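NAD(P)H-flavin oxidoreductase (Staphylococcus epidermidis ATCC 12228, PDB 3GBH) probably transfers electrons from NAD(P)H through a bound flavin mononucleotide, as an FMN-dependent oxidoreductase of the nitroreductase family. Local coordinates at the flavin mononucleotide site and the interface of chains A and B. Coordinates in Å, arbitrary orientation; residue numbers count along the deposited sequence, not the author numbering. Chains: chain A/B, NAD(P)H-flavin oxidoreductase.

Helix 132-156 runs through all three contacts. Contact 1, the FMN site between the chains, lies about 16 Å from contact 2 and about 15 Å from contact 3, between C-alpha centres; contacts 2 and 3 are about 20 Å apart. B:Ile141 belongs to contacts 1 and 2, and B:Leu145 to contacts 1 and 3, so one helix of chain B both packs on chain A and lines the dimethylbenzene end of the flavin. Contact 2 is the polar, water-centred part of the two-fold interface and contact 3 an apolar part. Cofactor binding and chain pairing appear linked, consistent with the dimer typical of nitroreductases.

Contact 1: the flavin mononucleotide site. Residues chain A 18-20, 22, 75, 78, 162-166, 201, 203; chain B 46-50, 141-142, 145. With FMN (flavin mononucleotide), chain C.
This is the FMN pocket of a nitroreductase fold, shared between two chains that hide 541 of the cofactor's 627 Å². The phosphate is tightly held. A:Arg18, its chain bent at chi2 and chi3, comes end-on: NH1 gives a straight, in-plane bond to FMN O2P at 2.8 Å, while NH2 reaches O3P from a tilt. A:Arg203 NH2 donates to O3P, and A:Ser20 adds its hydroxyl to O2P and its backbone N to O1P. B:Pro46 lies over one face of the A:Arg18 guanidinium, with CD 3.4 Å above the plane.

The isoalloxazine is sandwiched, with A:Ile164 CA over the central ring and B:Ser48 CA over the dimethylbenzene ring. At that outer end B:Leu145 CD1 presses on methyl FMN C8M at 3.3 Å. The pyrimidine edge is read by A:Asn75: OD1 takes the N-H of FMN N3 on an in-plane lone pair at 2.6 Å, and ND2 donates to O4. A:Gln78 NE2 donates to the other side of that OD1, holding the amide in place. A:Gly165 N sits 2.9 Å from FMN N5, steeply above the ring plane, a likely hydrogen bond to the redox-active nitrogen. The extended A:Lys22 brings NZ to O2, where its charge may stabilise a reduced flavin.

The ribityl side is looser and watered: A:Ser201 OG makes a weak bond to O5', and water 2, bound to A:Lys22 NZ, lies 2.7 Å from the ribityl hydroxyl FMN O2'.

Contact 2: the interface of chains A and B. Residues chain A 133, 136-137, 140-141, 186; chain B 133, 137, 140-141.
In this polar patch of the two-fold A/B interface, likely part of what holds the family's dimer together, A:Lys136 crosses the side chain of B:Asp137 at about a right angle and that of B:Glu133 obliquely, putting its NZ between two carboxylates of the partner. Its CG is anti to the backbone N (chi1 174°), and a bend at chi3 (69°) turns the tip towards chain B. NZ donates to B:Asp137 OD1 at 2.7 Å on the syn lone pair, and to B:Glu133 OE2, also at 2.7 Å, on the anti lone pair. Both are salt bridges.

Beside them A:Glu133 and B:Glu133 point tip to tip, their carboxylates stacked and nearly parallel (16° between planes). A:Glu133 OE2 and B:Glu133 OE2 are 4.4 Å apart; if both are ionised they would repel, which the nearby A:Lys136 may offset.

Further along, each asparagine crosses the opposing aspartate obliquely with the amide and carboxylate planes steeply inclined. The groups meet through water 3. A:Asn140 ND2 lies 2.9 Å from water 3 and B:Asn140 ND2 2.8 Å, both along nearly straight N-H directions. A:Asp137 OD1 and B:Asp137 OD1 also bond to this water, which would lie between two probably charged carboxylates.

Past this cluster B:Ile141 CD1 rests 4.0 Å from A:Val186 CG1. The patch occupies the N-terminal half of helix 132-156, which meets its two-fold mate here, with A:Val186 contributed by strand 183-192.

Contact 3: the interface of chains A and B. Residues chain A 11, 14-15, 145, 148-149, 152-153; chain B 11, 14-15, 145, 148-149, 152-153.
At the centre of this apolar part of the two-fold interface, likely dimer core, A:Leu152 and B:Leu152 meet tip against tip, A:Leu152 CD1 lying 3.7 Å from B:Leu152 CD1. To one side the A:Phe11 and B:Phe11 side chains run at about a right angle to each other, while their rings lie nearly parallel and offset, A:Phe11 CD1 touching B:Phe11 CD1 at 3.8 Å. Each has CG anti to the backbone N (chi1 174° in A:Phe11), which sends the ring across to the other chain. A:Phe11 CE1 packs on B:Leu152 CB at 3.7 Å and on B:Val14 CG1, while B:Thr153 OG1 sits at the ring's edge, in plane. A:Leu15 CD1 lies over one face of the same ring.

On the opposite side of the leucines the selenomethionines come together, A:Met148 CB 3.7 Å from B:Met148 CB. Their chains bend at chi2 and chi3.

The rim is more polar, yet no hydrogen bond crosses it. A:Leu15 and B:Gln149 meet tip to tip. A:Thr153 turns its hydroxyl back to its own helix, OG1 donating to A:Gln149 O at 2.8 Å from above the carbonyl plane.

In the fold, the patch joins the C-terminal half of helix 132-156 to the partner's helix 11-17, repeated about the two-fold except for the differently turned A:Leu15 and B:Leu15.

Contact 1: the flavin mononucleotide site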
# COMPACT_ATOMS: atom_id res chain seq x y z
N ARG A 18 -0.38 -3.25 -20.34
CA ARG A 18 0.49 -4.43 -20.21
C ARG A 18 1.33 -4.51 -21.48
O ARG A 18 0.83 -4.88 -22.53
CB ARG A 18 -0.37 -5.69 -20.03
CG ARG A 18 0.27 -6.97 -19.44
CD ARG A 18 1.35 -7.61 -20.28
NE ARG A 18 0.96 -7.81 -21.67
CZ ARG A 18 1.79 -7.81 -22.70
NH1 ARG A 18 3.10 -7.65 -22.51
NH2 ARG A 18 1.32 -7.96 -23.93
N LYS A 19 2.59 -4.12 -21.36
CA LYS A 19 3.54 -4.14 -22.48
C LYS A 19 4.88 -4.63 -21.95
O LYS A 19 5.11 -4.59 -20.76
CB LYS A 19 3.68 -2.73 -23.07
CG LYS A 19 2.37 -2.21 -23.73
CD LYS A 19 2.51 -0.80 -24.22
CE LYS A 19 1.20 -0.27 -24.83
NZ LYS A 19 1.37 1.22 -25.18
N SER A 20 5.73 -5.14 -22.83
CA SER A 20 7.05 -5.66 -22.44
C SER A 20 8.01 -4.51 -22.16
O SER A 20 8.50 -3.85 -23.07
CB SER A 20 7.61 -6.58 -23.53
OG SER A 20 6.87 -7.80 -23.59
N LYS A 22 11.61 -3.44 -20.86
CA LYS A 22 12.89 -4.13 -20.82
C LYS A 22 13.93 -3.43 -19.99
O LYS A 22 14.93 -4.06 -19.65
CB LYS A 22 13.38 -4.40 -22.24
CG LYS A 22 12.34 -5.24 -22.98
CD LYS A 22 12.76 -5.75 -24.33
CE LYS A 22 11.60 -6.58 -24.93
NZ LYS A 22 12.09 -7.47 -26.00
N ASN A 75 19.14 -11.33 -22.82
CA ASN A 75 18.19 -10.64 -21.94
C ASN A 75 18.84 -10.06 -20.69
O ASN A 75 18.21 -9.99 -19.61
CB ASN A 75 17.03 -11.56 -21.60
CG ASN A 75 16.21 -11.90 -22.81
OD1 ASN A 75 15.57 -11.03 -23.39
ND2 ASN A 75 16.24 -13.15 -23.21
N GLN A 78 17.17 -6.90 -18.83
CA GLN A 78 16.04 -7.24 -17.96
C GLN A 78 16.52 -7.92 -16.67
O GLN A 78 16.08 -7.58 -15.56
CB GLN A 78 15.00 -8.13 -18.68
CG GLN A 78 14.46 -7.57 -19.99
CD GLN A 78 15.20 -8.10 -21.21
OE1 GLN A 78 16.40 -7.93 -21.32
NE2 GLN A 78 14.48 -8.78 -22.12
N ASN A 162 8.18 -8.21 -18.37
CA ASN A 162 8.59 -8.69 -19.69
C ASN A 162 8.68 -10.22 -19.60
O ASN A 162 9.48 -10.75 -18.83
CB ASN A 162 9.94 -8.08 -20.05
CG ASN A 162 10.53 -8.64 -21.35
OD1 ASN A 162 11.74 -8.71 -21.47
ND2 ASN A 162 9.70 -9.03 -22.30
N PRO A 163 7.85 -10.94 -20.37
CA PRO A 163 7.94 -12.38 -20.41
C PRO A 163 9.09 -12.78 -21.29
O PRO A 163 9.32 -12.16 -22.30
CB PRO A 163 6.61 -12.80 -21.01
CG PRO A 163 6.25 -11.71 -21.92
CD PRO A 163 6.77 -10.45 -21.24
N ILE A 164 9.83 -13.81 -20.87
CA ILE A 164 11.14 -14.13 -21.46
C ILE A 164 11.22 -15.64 -21.64
O ILE A 164 11.05 -16.42 -20.69
CB ILE A 164 12.33 -13.60 -20.58
CG1 ILE A 164 12.44 -12.08 -20.65
CG2 ILE A 164 13.69 -14.24 -20.97
CD1 ILE A 164 13.28 -11.48 -19.49
N GLY A 165 11.43 -16.06 -22.87
CA GLY A 165 11.65 -17.47 -23.20
C GLY A 165 13.08 -17.75 -23.59
O GLY A 165 13.51 -18.90 -23.67
N GLY A 166 13.83 -16.68 -23.86
CA GLY A 166 15.20 -16.84 -24.36
C GLY A 166 16.20 -17.01 -23.25
O GLY A 166 17.08 -16.17 -23.06
N SER A 201 3.75 -2.50 -30.07
CA SER A 201 3.84 -3.62 -30.98
C SER A 201 2.50 -3.83 -31.68
O SER A 201 1.47 -3.38 -31.19
CB SER A 201 4.24 -4.87 -30.24
OG SER A 201 3.28 -5.15 -29.25
N ARG A 203 -0.54 -6.15 -33.73
CA ARG A 203 -1.23 -7.43 -33.70
C ARG A 203 -1.92 -7.63 -35.03
O ARG A 203 -2.32 -6.68 -35.68
CB ARG A 203 -2.23 -7.51 -32.57
CG ARG A 203 -1.58 -7.41 -31.17
CD ARG A 203 -0.80 -8.69 -30.85
NE ARG A 203 -0.27 -8.66 -29.48
CZ ARG A 203 0.78 -7.93 -29.09
NH1 ARG A 203 1.42 -7.16 -29.96
NH2 ARG A 203 1.17 -7.94 -27.81
N PRO B 46 1.00 -11.16 -25.02
CA PRO B 46 2.31 -11.24 -25.62
C PRO B 46 2.54 -12.63 -26.21
O PRO B 46 1.86 -13.59 -25.85
CB PRO B 46 3.25 -11.01 -24.43
CG PRO B 46 2.50 -11.59 -23.28
CD PRO B 46 1.04 -11.36 -23.56
N SER B 47 3.51 -12.73 -27.10
CA SER B 47 3.91 -14.01 -27.65
C SER B 47 5.37 -13.95 -28.04
O SER B 47 5.92 -12.86 -28.26
CB SER B 47 3.06 -14.37 -28.86
OG SER B 47 3.24 -13.41 -29.90
N SER B 48 5.99 -15.12 -28.14
CA SER B 48 7.41 -15.20 -28.44
C SER B 48 7.63 -14.53 -29.81
O SER B 48 6.91 -14.82 -30.76
CB SER B 48 7.87 -16.69 -28.41
OG SER B 48 9.22 -16.84 -28.79
N VAL B 49 8.59 -13.62 -29.88
CA VAL B 49 8.88 -12.77 -31.06
C VAL B 49 7.65 -12.17 -31.74
O VAL B 49 7.68 -11.88 -32.94
CB VAL B 49 9.86 -13.44 -32.07
CG1 VAL B 49 11.25 -13.52 -31.41
CG2 VAL B 49 9.39 -14.81 -32.49
N ASN B 50 6.60 -11.93 -30.95
CA ASN B 50 5.34 -11.40 -31.44
C ASN B 50 4.74 -12.18 -32.61
O ASN B 50 4.04 -11.61 -33.45
CB ASN B 50 5.50 -9.93 -31.79
CG ASN B 50 4.17 -9.18 -31.83
OD1 ASN B 50 3.23 -9.51 -31.08
ND2 ASN B 50 4.08 -8.19 -32.70
N ILE B 141 2.52 -22.42 -24.93
CA ILE B 141 2.73 -21.32 -24.02
C ILE B 141 2.06 -20.06 -24.53
O ILE B 141 1.28 -19.44 -23.79
CB ILE B 141 4.24 -21.08 -23.70
CG1 ILE B 141 4.84 -22.29 -22.94
CG2 ILE B 141 4.42 -19.79 -22.93
CD1 ILE B 141 6.36 -22.35 -22.96
N ASP B 142 2.33 -19.66 -25.78
CA ASP B 142 1.80 -18.40 -26.27
C ASP B 142 0.27 -18.44 -26.26
O ASP B 142 -0.35 -17.48 -25.84
CB ASP B 142 2.26 -18.09 -27.70
CG ASP B 142 3.74 -17.71 -27.80
OD1 ASP B 142 4.34 -17.25 -26.81
OD2 ASP B 142 4.29 -17.86 -28.92
N LEU B 145 -1.24 -18.04 -22.84
CA LEU B 145 -1.22 -16.66 -22.40
C LEU B 145 -2.45 -15.90 -22.92
O LEU B 145 -3.12 -15.19 -22.17
CB LEU B 145 0.07 -15.95 -22.80
CG LEU B 145 1.40 -16.48 -22.22
CD1 LEU B 145 2.57 -15.76 -22.84
CD2 LEU B 145 1.43 -16.32 -20.69
N1 FMN C . 11.28 -10.58 -25.06
C2 FMN C . 12.65 -10.48 -24.88
O2 FMN C . 13.18 -9.36 -24.87
N3 FMN C . 13.41 -11.63 -24.73
C4 FMN C . 12.83 -12.89 -24.74
O4 FMN C . 13.58 -13.88 -24.59
C4A FMN C . 11.43 -13.01 -24.94
N5 FMN C . 10.80 -14.25 -25.00
C5A FMN C . 9.42 -14.30 -24.90
C6 FMN C . 8.78 -15.51 -24.64
C7 FMN C . 7.42 -15.60 -24.50
C7M FMN C . 6.76 -16.92 -24.20
C8 FMN C . 6.66 -14.46 -24.64
C8M FMN C . 5.18 -14.55 -24.47
C9 FMN C . 7.26 -13.24 -24.89
C9A FMN C . 8.66 -13.14 -25.04
N10 FMN C . 9.30 -11.92 -25.29
C10 FMN C . 10.67 -11.84 -25.11
C1' FMN C . 8.50 -10.63 -25.40
C2' FMN C . 7.82 -10.58 -26.76
O2' FMN C . 8.73 -10.12 -27.76
C3' FMN C . 6.67 -9.59 -26.69
O3' FMN C . 5.72 -10.04 -25.76
C4' FMN C . 6.01 -9.36 -28.05
O4' FMN C . 7.00 -8.70 -28.83
C5' FMN C . 4.75 -8.51 -27.87
O5' FMN C . 5.05 -7.23 -27.31
P FMN C . 4.35 -6.76 -25.94
O1P FMN C . 4.89 -5.39 -25.54
O2P FMN C . 4.66 -7.78 -24.87
O3P FMN C . 2.87 -6.71 -26.04
O HOH W 1 3.85 -3.46 -27.08
O HOH W 2 10.25 -7.88 -27.85

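Contact 2: the interface of chains A and B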
# COMPACT_ATOMS: atom_id res chain seq x y z
N GLU A 133 5.84 -36.42 -21.92
CA GLU A 133 5.50 -35.35 -22.85
C GLU A 133 4.07 -34.82 -22.60
O GLU A 133 3.81 -33.61 -22.61
CB GLU A 133 5.70 -35.78 -24.32
CG GLU A 133 5.31 -34.63 -25.26
CD GLU A 133 5.56 -34.91 -26.73
OE1 GLU A 133 5.93 -36.06 -27.12
OE2 GLU A 133 5.39 -33.93 -27.50
N LYS A 136 4.21 -32.72 -19.51
CA LYS A 136 4.88 -31.46 -19.86
C LYS A 136 3.90 -30.50 -20.55
O LYS A 136 3.88 -29.31 -20.25
CB LYS A 136 6.08 -31.74 -20.75
CG LYS A 136 6.76 -30.51 -21.29
CD LYS A 136 7.65 -30.83 -22.54
CE LYS A 136 6.77 -31.21 -23.75
NZ LYS A 136 7.40 -30.93 -25.05
N ASP A 137 3.08 -31.02 -21.47
CA ASP A 137 2.08 -30.16 -22.12
C ASP A 137 1.13 -29.57 -21.08
O ASP A 137 0.86 -28.37 -21.10
CB ASP A 137 1.27 -30.93 -23.15
CG ASP A 137 2.06 -31.28 -24.36
OD1 ASP A 137 3.20 -30.78 -24.52
OD2 ASP A 137 1.52 -32.04 -25.17
N ASN A 140 2.93 -26.86 -18.92
CA ASN A 140 3.25 -25.67 -19.71
C ASN A 140 2.00 -24.81 -19.85
O ASN A 140 2.05 -23.59 -19.70
CB ASN A 140 3.80 -26.02 -21.11
CG ASN A 140 5.27 -26.40 -21.09
OD1 ASN A 140 6.00 -26.07 -20.16
ND2 ASN A 140 5.71 -27.10 -22.13
N ILE A 141 0.87 -25.45 -20.12
CA ILE A 141 -0.39 -24.74 -20.33
C ILE A 141 -0.82 -24.08 -19.02
O ILE A 141 -1.08 -22.85 -18.98
CB ILE A 141 -1.48 -25.70 -20.92
CG1 ILE A 141 -1.11 -25.99 -22.37
CG2 ILE A 141 -2.90 -25.07 -20.76
CD1 ILE A 141 -1.84 -27.17 -23.03
N VAL A 186 9.26 -23.20 -17.74
CA VAL A 186 8.18 -22.88 -18.68
C VAL A 186 8.46 -21.49 -19.28
O VAL A 186 8.64 -21.35 -20.49
CB VAL A 186 6.80 -22.90 -17.99
CG1 VAL A 186 5.70 -22.47 -18.97
CG2 VAL A 186 6.50 -24.28 -17.38
N GLU B 133 8.85 -30.66 -31.29
CA GLU B 133 8.55 -30.60 -29.84
C GLU B 133 8.83 -29.20 -29.27
O GLU B 133 8.00 -28.63 -28.55
CB GLU B 133 9.29 -31.71 -29.05
CG GLU B 133 8.79 -31.79 -27.58
CD GLU B 133 9.37 -32.95 -26.77
OE1 GLU B 133 10.02 -33.83 -27.37
OE2 GLU B 133 9.16 -32.96 -25.52
N ASP B 137 5.97 -26.58 -27.73
CA ASP B 137 6.09 -25.90 -26.44
C ASP B 137 5.83 -24.39 -26.60
O ASP B 137 5.09 -23.78 -25.80
CB ASP B 137 7.48 -26.10 -25.82
CG ASP B 137 7.75 -27.51 -25.33
OD1 ASP B 137 6.82 -28.34 -25.24
OD2 ASP B 137 8.95 -27.78 -25.03
N ASN B 140 2.04 -23.75 -27.36
CA ASN B 140 1.23 -24.05 -26.16
C ASN B 140 1.30 -22.91 -25.18
O ASN B 140 0.27 -22.48 -24.64
CB ASN B 140 1.69 -25.34 -25.45
CG ASN B 140 1.21 -26.60 -26.14
OD1 ASN B 140 0.25 -26.57 -26.90
ND2 ASN B 140 1.90 -27.71 -25.90
N ILE B 141 2.52 -22.42 -24.93
CA ILE B 141 2.73 -21.32 -24.02
C ILE B 141 2.06 -20.06 -24.53
O ILE B 141 1.28 -19.44 -23.79
CB ILE B 141 4.24 -21.08 -23.70
CG1 ILE B 141 4.84 -22.29 -22.94
CG2 ILE B 141 4.42 -19.79 -22.93
CD1 ILE B 141 6.36 -22.35 -22.96
O HOH W 3 4.16 -28.22 -24.32

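Contact 3: the interface of chains A and B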
# COMPACT_ATOMS: atom_id res chain seq x y z
N PHE A 11 -10.15 -2.48 -15.47
CA PHE A 11 -9.73 -3.72 -16.14
C PHE A 11 -9.17 -3.47 -17.53
O PHE A 11 -8.13 -4.02 -17.89
CB PHE A 11 -10.90 -4.73 -16.24
CG PHE A 11 -10.57 -5.97 -17.05
CD1 PHE A 11 -9.90 -7.04 -16.47
CD2 PHE A 11 -10.89 -6.05 -18.40
CE1 PHE A 11 -9.56 -8.16 -17.19
CE2 PHE A 11 -10.57 -7.17 -19.15
CZ PHE A 11 -9.90 -8.24 -18.54
N VAL A 14 -5.76 -1.82 -17.39
CA VAL A 14 -4.68 -2.77 -17.08
C VAL A 14 -4.23 -3.55 -18.31
O VAL A 14 -3.06 -3.54 -18.67
CB VAL A 14 -5.11 -3.76 -15.99
CG1 VAL A 14 -4.00 -4.80 -15.78
CG2 VAL A 14 -5.40 -3.01 -14.70
N LEU A 15 -5.17 -4.22 -18.98
CA LEU A 15 -4.85 -4.93 -20.23
C LEU A 15 -4.16 -4.05 -21.28
O LEU A 15 -3.19 -4.46 -21.90
CB LEU A 15 -6.10 -5.55 -20.86
CG LEU A 15 -6.42 -6.98 -20.47
CD1 LEU A 15 -6.83 -6.94 -19.00
CD2 LEU A 15 -7.53 -7.58 -21.39
N LEU A 145 -1.10 -19.98 -18.08
CA LEU A 145 -2.34 -19.35 -17.65
C LEU A 145 -2.07 -18.48 -16.42
O LEU A 145 -2.48 -17.30 -16.36
CB LEU A 145 -3.42 -20.42 -17.34
CG LEU A 145 -3.97 -21.21 -18.54
CD1 LEU A 145 -4.90 -22.37 -18.00
CD2 LEU A 145 -4.71 -20.33 -19.53
N MSE A 148 0.12 -15.25 -17.21
CA MSE A 148 -0.59 -14.12 -17.79
C MSE A 148 -1.31 -13.32 -16.70
O MSE A 148 -1.27 -12.08 -16.70
CB MSE A 148 -1.60 -14.59 -18.82
CG MSE A 148 -2.32 -13.47 -19.56
SE MSE A 148 -1.18 -12.58 -20.87
CE MSE A 148 -0.81 -10.93 -19.89
N GLN A 149 -1.97 -14.02 -15.77
CA GLN A 149 -2.69 -13.37 -14.70
C GLN A 149 -1.70 -12.67 -13.79
O GLN A 149 -1.99 -11.59 -13.28
CB GLN A 149 -3.59 -14.37 -13.96
CG GLN A 149 -4.54 -13.74 -12.98
CD GLN A 149 -5.79 -14.58 -12.69
OE1 GLN A 149 -6.60 -14.84 -13.58
NE2 GLN A 149 -5.99 -14.93 -11.40
N LEU A 152 -0.76 -9.32 -15.50
CA LEU A 152 -1.88 -8.37 -15.42
C LEU A 152 -2.00 -7.82 -14.01
O LEU A 152 -2.18 -6.59 -13.81
CB LEU A 152 -3.18 -9.02 -15.90
CG LEU A 152 -3.23 -9.35 -17.40
CD1 LEU A 152 -4.46 -10.22 -17.75
CD2 LEU A 152 -3.25 -8.10 -18.23
N THR A 153 -1.88 -8.70 -13.02
CA THR A 153 -1.93 -8.27 -11.60
C THR A 153 -0.77 -7.34 -11.24
O THR A 153 -0.97 -6.31 -10.57
CB THR A 153 -2.01 -9.49 -10.67
OG1 THR A 153 -3.12 -10.31 -11.08
CG2 THR A 153 -2.27 -9.04 -9.23
N PHE B 11 -10.82 -4.32 -12.05
CA PHE B 11 -9.87 -5.39 -12.28
C PHE B 11 -9.95 -6.53 -11.24
O PHE B 11 -10.05 -7.71 -11.61
CB PHE B 11 -8.43 -4.85 -12.33
CG PHE B 11 -7.43 -5.90 -12.53
CD1 PHE B 11 -7.21 -6.40 -13.80
CD2 PHE B 11 -6.78 -6.48 -11.45
CE1 PHE B 11 -6.31 -7.43 -13.99
CE2 PHE B 11 -5.87 -7.51 -11.64
CZ PHE B 11 -5.63 -7.98 -12.91
N VAL B 14 -13.11 -8.57 -11.57
CA VAL B 14 -13.04 -9.51 -12.70
C VAL B 14 -12.26 -10.77 -12.31
O VAL B 14 -12.71 -11.90 -12.48
CB VAL B 14 -12.42 -8.87 -13.97
CG1 VAL B 14 -12.16 -9.94 -15.05
CG2 VAL B 14 -13.33 -7.78 -14.50
N LEU B 15 -11.07 -10.56 -11.78
CA LEU B 15 -10.21 -11.66 -11.36
C LEU B 15 -10.92 -12.51 -10.31
O LEU B 15 -10.93 -13.75 -10.40
CB LEU B 15 -8.90 -11.07 -10.84
CG LEU B 15 -7.68 -11.94 -10.79
CD1 LEU B 15 -6.37 -11.10 -10.91
CD2 LEU B 15 -7.77 -12.72 -9.46
N LEU B 145 -1.24 -18.04 -22.84
CA LEU B 145 -1.22 -16.66 -22.40
C LEU B 145 -2.45 -15.90 -22.92
O LEU B 145 -3.12 -15.19 -22.17
CB LEU B 145 0.07 -15.95 -22.80
CG LEU B 145 1.40 -16.48 -22.22
CD1 LEU B 145 2.57 -15.76 -22.84
CD2 LEU B 145 1.43 -16.32 -20.69
N MSE B 148 -5.84 -17.05 -21.19
CA MSE B 148 -6.13 -16.48 -19.87
C MSE B 148 -6.73 -15.09 -20.06
O MSE B 148 -7.73 -14.74 -19.46
CB MSE B 148 -4.87 -16.38 -19.02
CG MSE B 148 -5.15 -15.89 -17.61
SE MSE B 148 -5.98 -17.28 -16.51
CE MSE B 148 -7.78 -16.51 -16.33
N GLN B 149 -6.09 -14.27 -20.88
CA GLN B 149 -6.60 -12.95 -21.13
C GLN B 149 -8.00 -13.00 -21.78
O GLN B 149 -8.84 -12.18 -21.47
CB GLN B 149 -5.58 -12.13 -21.91
CG GLN B 149 -5.91 -10.68 -22.05
CD GLN B 149 -4.67 -9.84 -22.32
OE1 GLN B 149 -3.77 -9.77 -21.50
NE2 GLN B 149 -4.63 -9.20 -23.49
N LEU B 152 -10.51 -13.67 -18.88
CA LEU B 152 -10.70 -12.47 -18.07
C LEU B 152 -11.57 -11.44 -18.79
O LEU B 152 -12.52 -10.90 -18.23
CB LEU B 152 -9.35 -11.86 -17.63
CG LEU B 152 -8.60 -12.78 -16.66
CD1 LEU B 152 -7.13 -12.37 -16.48
CD2 LEU B 152 -9.30 -12.85 -15.34
N THR B 153 -11.27 -11.21 -20.06
CA THR B 153 -12.05 -10.25 -20.87
C THR B 153 -13.48 -10.70 -21.02
O THR B 153 -14.41 -9.90 -20.92
CB THR B 153 -11.42 -10.00 -22.27
OG1 THR B 153 -10.06 -9.61 -22.10
CG2 THR B 153 -12.19 -8.86 -22.99